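Hemoglobin subunit alpha (Isurus oxyrinchus, PDB 3MKB) probably binds oxygen reversibly at its haem iron and carries it in the blood, as the alpha subunit of a four-chain haemoglobin. Local coordinates at residues Asp74-His77 against Ala78-Val82; Ser129-Ser132 against Ser133-Ser137. All blocks are in the same frame, centred on the assembly; numbering follows the deposited sequence.

Contact 1: Asp74-His77 against Ala78-Val82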
loop_
_atom_site.group_PDB
_atom_site.type_symbol
_atom_site.label_atom_id
_atom_site.label_comp_id
_atom_site.label_asym_id
_atom_site.label_seq_id
_atom_site.Cartn_x
_atom_site.Cartn_y
_atom_site.Cartn_z
ATOM N N ASP A 74 -18.563 17.437 -8.310
ATOM C CA ASP A 74 -19.562 16.506 -8.856
ATOM C C ASP A 74 -19.306 16.079 -10.315
ATOM O O ASP A 74 -20.170 15.476 -10.967
ATOM C CB ASP A 74 -20.963 17.127 -8.733
ATOM C CG ASP A 74 -21.376 17.343 -7.275
ATOM O OD1 ASP A 74 -21.286 16.387 -6.454
ATOM O OD2 ASP A 74 -21.748 18.476 -6.953
ATOM N N ASP A 75 -18.097 16.368 -10.783
ATOM C CA ASP A 75 -17.673 16.261 -12.165
ATOM C C ASP A 75 -16.285 15.614 -12.294
ATOM O O ASP A 75 -15.746 15.488 -13.380
ATOM C CB ASP A 75 -17.955 17.620 -12.851
ATOM C CG ASP A 75 -17.634 17.620 -14.322
ATOM O OD1 ASP A 75 -17.091 18.640 -14.803
ATOM O OD2 ASP A 75 -17.911 16.604 -14.998
ATOM N N LEU A 76 -15.698 15.214 -11.173
ATOM C CA LEU A 76 -14.254 14.934 -11.060
ATOM C C LEU A 76 -13.726 14.003 -12.172
ATOM O O LEU A 76 -12.582 14.143 -12.650
ATOM C CB LEU A 76 -13.931 14.383 -9.674
ATOM C CG LEU A 76 -13.946 15.386 -8.514
ATOM C CD1 LEU A 76 -13.526 14.695 -7.197
ATOM C CD2 LEU A 76 -13.061 16.609 -8.827
ATOM N N HIS A 77 -14.566 13.057 -12.573
ATOM C CA HIS A 77 -14.168 12.103 -13.600
ATOM C C HIS A 77 -13.801 12.788 -14.929
ATOM O O HIS A 77 -12.740 12.508 -15.529
ATOM C CB HIS A 77 -15.247 11.031 -13.820
ATOM C CG HIS A 77 -14.827 9.948 -14.773
ATOM N ND1 HIS A 77 -13.722 9.145 -14.551
ATOM C CD2 HIS A 77 -15.373 9.523 -15.938
ATOM C CE1 HIS A 77 -13.597 8.283 -15.546
ATOM N NE2 HIS A 77 -14.588 8.487 -16.398
ATOM N N ALA A 78 -14.662 13.695 -15.375
ATOM C CA ALA A 78 -14.399 14.440 -16.596
ATOM C C ALA A 78 -13.349 15.535 -16.384
ATOM O O ALA A 78 -12.532 15.774 -17.259
ATOM C CB ALA A 78 -15.708 15.050 -17.151
ATOM N N HIS A 79 -13.379 16.186 -15.218
ATOM C CA HIS A 79 -12.513 17.328 -14.974
ATOM C C HIS A 79 -11.031 16.949 -14.939
ATOM O O HIS A 79 -10.183 17.737 -15.337
ATOM C CB HIS A 79 -12.886 18.035 -13.657
ATOM C CG HIS A 79 -11.842 18.999 -13.205
ATOM N ND1 HIS A 79 -11.580 20.177 -13.872
ATOM C CD2 HIS A 79 -10.923 18.917 -12.214
ATOM C CE1 HIS A 79 -10.567 20.800 -13.287
ATOM N NE2 HIS A 79 -10.152 20.049 -12.279
ATOM N N LEU A 80 -10.753 15.755 -14.420
ATOM C CA LEU A 80 -9.409 15.287 -14.165
ATOM C C LEU A 80 -8.828 14.434 -15.312
ATOM O O LEU A 80 -7.687 13.968 -15.220
ATOM C CB LEU A 80 -9.373 14.530 -12.814
ATOM C CG LEU A 80 -9.452 15.449 -11.577
ATOM C CD1 LEU A 80 -9.434 14.660 -10.237
ATOM C CD2 LEU A 80 -8.314 16.501 -11.601
ATOM N N MET A 81 -9.569 14.252 -16.397
ATOM C CA MET A 81 -9.103 13.324 -17.431
ATOM C C MET A 81 -7.774 13.762 -18.053
ATOM O O MET A 81 -6.869 12.937 -18.271
ATOM C CB MET A 81 -10.189 13.028 -18.480
ATOM C CG MET A 81 -9.669 12.435 -19.794
ATOM S SD MET A 81 -10.872 11.498 -20.764
ATOM C CE MET A 81 -12.450 12.121 -20.114
ATOM N N VAL A 82 -7.646 15.052 -18.319
ATOM C CA VAL A 82 -6.399 15.581 -18.871
ATOM C C VAL A 82 -5.203 15.196 -17.987
ATOM O O VAL A 82 -4.157 14.752 -18.462
ATOM C CB VAL A 82 -6.476 17.113 -19.069
ATOM C CG1 VAL A 82 -5.108 17.764 -19.059
ATOM C CG2 VAL A 82 -7.192 17.401 -20.343
HETATM O O HOH W 1 -17.531 13.936 -14.514
#
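The backbone carbonyl of Asp75 takes the amide of His79 at 3.1 Å (His79 N to Asp75 O), a fairly straight bond that closes the first turn of helix 76-79. Ala78 N also leans on this oxygen, but the bond is weak, bent to 124° at the hydrogen. A water makes up for part of that: it accepts from Ala78 N at 3.0 Å and donates to Asp75 OD2 at 2.7 Å. The carboxylate is brought alongside Ala78 because CG of Asp75 stands anti to the backbone N (chi1 -177°), which leaves OD2 3.5 Å from Ala78 CB. Asp75 sits at the N-cap position, but its side chain makes no capping bond. In the globin fold this short helix lies just ahead of helix 81-91, and one residue on, Leu80 N bonds to Leu76 O at 3.0 Å. Leu76 CD2 and Leu80 CD1 meet loosely at 4.4 Å along the buried side of the turn. Farther out, Leu76 rests on Ala69 of helix 53-70 and Ala130 of helix 118-135, while Leu80 packs on Ile131. The ring of His79 stacks with that of His72, and Asp74 forms a salt bridge with Arg7.

Contact 2: Ser129-Ser132 against Ser133-Ser137. With HEM (protoporphyrin IX containing Fe), chain E.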
loop_
_atom_site.group_PDB
_atom_site.type_symbol
_atom_site.label_atom_id
_atom_site.label_comp_id
_atom_site.label_asym_id
_atom_site.label_seq_id
_atom_site.Cartn_x
_atom_site.Cartn_y
_atom_site.Cartn_z
ATOM N N SER A 129 -8.542 11.456 -2.047
ATOM C CA SER A 129 -8.808 10.060 -2.480
ATOM C C SER A 129 -9.466 9.998 -3.835
ATOM O O SER A 129 -9.053 9.201 -4.679
ATOM C CB SER A 129 -9.653 9.251 -1.480
ATOM O OG SER A 129 -8.905 9.080 -0.300
ATOM N N ALA A 130 -10.474 10.849 -4.044
ATOM C CA ALA A 130 -11.122 10.954 -5.365
ATOM C C ALA A 130 -10.138 11.472 -6.440
ATOM O O ALA A 130 -10.152 11.036 -7.596
ATOM C CB ALA A 130 -12.331 11.872 -5.253
ATOM N N ILE A 131 -9.244 12.378 -6.048
ATOM C CA ILE A 131 -8.253 12.874 -6.978
ATOM C C ILE A 131 -7.298 11.704 -7.327
ATOM O O ILE A 131 -7.169 11.368 -8.502
ATOM C CB ILE A 131 -7.524 14.147 -6.479
ATOM C CG1 ILE A 131 -8.510 15.331 -6.358
ATOM C CG2 ILE A 131 -6.401 14.526 -7.439
ATOM C CD1 ILE A 131 -7.942 16.520 -5.603
ATOM N N SER A 132 -6.703 11.047 -6.309
ATOM C CA SER A 132 -5.855 9.865 -6.534
ATOM C C SER A 132 -6.509 8.853 -7.430
ATOM O O SER A 132 -5.875 8.323 -8.325
ATOM C CB SER A 132 -5.438 9.177 -5.230
ATOM O OG SER A 132 -4.572 10.067 -4.590
ATOM N N SER A 133 -7.792 8.614 -7.213
ATOM C CA SER A 133 -8.488 7.633 -8.038
ATOM C C SER A 133 -8.479 8.039 -9.524
ATOM O O SER A 133 -8.025 7.289 -10.412
ATOM C CB SER A 133 -9.902 7.484 -7.528
ATOM O OG SER A 133 -10.600 6.569 -8.346
ATOM N N GLU A 134 -8.935 9.244 -9.802
ATOM C CA GLU A 134 -8.926 9.728 -11.170
ATOM C C GLU A 134 -7.519 9.755 -11.802
ATOM O O GLU A 134 -7.355 9.315 -12.938
ATOM C CB GLU A 134 -9.584 11.108 -11.252
ATOM C CG GLU A 134 -11.072 11.201 -10.837
ATOM C CD GLU A 134 -12.026 10.227 -11.545
ATOM O OE1 GLU A 134 -11.828 9.924 -12.756
ATOM O OE2 GLU A 134 -13.002 9.806 -10.879
ATOM N N LEU A 135 -6.519 10.273 -11.087
ATOM C CA LEU A 135 -5.150 10.313 -11.584
ATOM C C LEU A 135 -4.544 8.917 -11.868
ATOM O O LEU A 135 -3.672 8.793 -12.739
ATOM C CB LEU A 135 -4.261 11.103 -10.617
ATOM C CG LEU A 135 -3.974 12.598 -10.849
ATOM C CD1 LEU A 135 -5.018 13.349 -11.634
ATOM C CD2 LEU A 135 -3.749 13.291 -9.523
ATOM N N SER A 136 -5.033 7.894 -11.153
ATOM C CA SER A 136 -4.654 6.472 -11.344
ATOM C C SER A 136 -5.488 5.712 -12.358
ATOM O O SER A 136 -5.328 4.492 -12.485
ATOM C CB SER A 136 -4.783 5.707 -10.015
ATOM O OG SER A 136 -3.998 6.341 -9.004
ATOM N N SER A 137 -6.362 6.402 -13.086
ATOM C CA SER A 137 -7.398 5.700 -13.868
ATOM C C SER A 137 -7.107 5.439 -15.361
ATOM O O SER A 137 -7.881 4.751 -16.010
ATOM C CB SER A 137 -8.756 6.398 -13.715
ATOM O OG SER A 137 -8.839 7.557 -14.539
HETATM C CHA HEM E . 3.775 17.776 -13.863
HETATM C CHB HEM E . -0.298 18.001 -11.295
HETATM C CHC HEM E . 1.188 14.343 -8.403
HETATM C CHD HEM E . 5.065 13.818 -11.205
HETATM C C1A HEM E . 2.517 18.160 -13.456
HETATM C C2A HEM E . 1.690 19.193 -14.030
HETATM C C3A HEM E . 0.528 19.258 -13.345
HETATM C C4A HEM E . 0.633 18.278 -12.269
HETATM C CMA HEM E . -0.717 20.194 -13.581
HETATM C CAA HEM E . 2.115 19.911 -15.323
HETATM C CBA HEM E . 1.413 18.945 -16.334
HETATM C CGA HEM E . 1.292 19.544 -17.702
HETATM O O1A HEM E . 2.139 20.443 -18.015
HETATM O O2A HEM E . 0.377 19.135 -18.481
HETATM C C1B HEM E . -0.246 17.021 -10.318
HETATM C C2B HEM E . -1.315 16.707 -9.397
HETATM C C3B HEM E . -0.895 15.725 -8.584
HETATM C C4B HEM E . 0.438 15.348 -8.980
HETATM C CMB HEM E . -2.710 17.388 -9.301
HETATM C CAB HEM E . -1.682 15.019 -7.450
HETATM C CBB HEM E . -2.730 15.522 -6.774
HETATM C C1C HEM E . 2.390 13.849 -8.874
HETATM C C2C HEM E . 3.186 12.774 -8.276
HETATM C C3C HEM E . 4.301 12.623 -9.034
HETATM C C4C HEM E . 4.221 13.601 -10.135
HETATM C CMC HEM E . 2.745 12.057 -6.966
HETATM C CAC HEM E . 5.428 11.593 -8.754
HETATM C CBC HEM E . 5.734 11.233 -7.473
HETATM C C1D HEM E . 5.071 14.880 -12.110
HETATM C C2D HEM E . 6.206 15.179 -12.941
HETATM C C3D HEM E . 5.902 16.420 -13.729
HETATM C C4D HEM E . 4.525 16.719 -13.361
HETATM C CMD HEM E . 7.568 14.430 -12.972
HETATM C CAD HEM E . 6.897 17.085 -14.749
HETATM C CBD HEM E . 7.669 18.332 -14.216
HETATM C CGD HEM E . 8.846 18.088 -13.242
HETATM O O1D HEM E . 9.760 17.225 -13.489
HETATM O O2D HEM E . 8.916 18.764 -12.176
HETATM N NA HEM E . 1.844 17.650 -12.398
HETATM N NB HEM E . 0.837 16.153 -10.039
HETATM N NC HEM E . 3.061 14.277 -9.981
HETATM N ND HEM E . 4.068 15.820 -12.375
HETATM FE FE HEM E . 2.425 15.992 -11.184
#
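Ile131 and Leu135, one helical turn apart near the C-terminal end of helix 118-135, lie side by side and point the same way, CG2 of the first 3.6 Å from CD2 of the second. This is the last long helix of the globin fold, and the two branches form part of the haem pocket. CG2 of Ile131, anti to the backbone N, stands 3.9 Å from CBB of the haem, and Leu135 CD2 comes to 3.4 Å from the haem CAB; both haem atoms belong to the same vinyl group. Beneath the pair, Leu135 N meets Ile131 O at 2.9 Å in a nearly straight bond, joining the backbones of the same two residues. Glu134 meets Leu80 and bends at chi2 (-54°), with CG against Ala130 O and its carboxylate reaching His77. On a different side of the helix, Ser132 and Ser136 touch Phe98 of helix 97-112. At Ser136 the helix starts to leave its regular path, and Ser132 O is gripped twice, by Ser136 N at 3.0 Å and by Ser136 OG at 2.8 Å, the two donors coming from opposite faces of the carbonyl plane. An alanine here lacks the hydroxyl, and Ser132 O would probably be left with the amide of this residue alone, the end of the helix less firmly tied. The next serine uses its hydroxyl in a similar way but at a different angle: Ser137 OG donates to Glu134 O at 2.8 Å, in the carbonyl plane and on a lone pair, and Ser137 N bonds to the same oxygen.

Both contacts are local ones within the globin fold, and their chemistry differs with their place. Contact 1, the more exposed, joins a short helix to the start of helix 81-91 about 15 Å from the chain centre (centre to centre); it relies on backbone bonds and a water bound by one aspartate at a helix start, with its two leucines on the buried side. Contact 2, about 10 Å from that centre, has a buried side against the haem and hydroxyls tying down the end of helix 118-135. No helix is common to both; they meet directly, side chain to side chain. His77 ND1 lies 2.7 Å from Glu134 OE1, a probable hydrogen bond, and Leu76 CD1 packs on Ala130 CB and Leu80 CD1 on Glu134 CB.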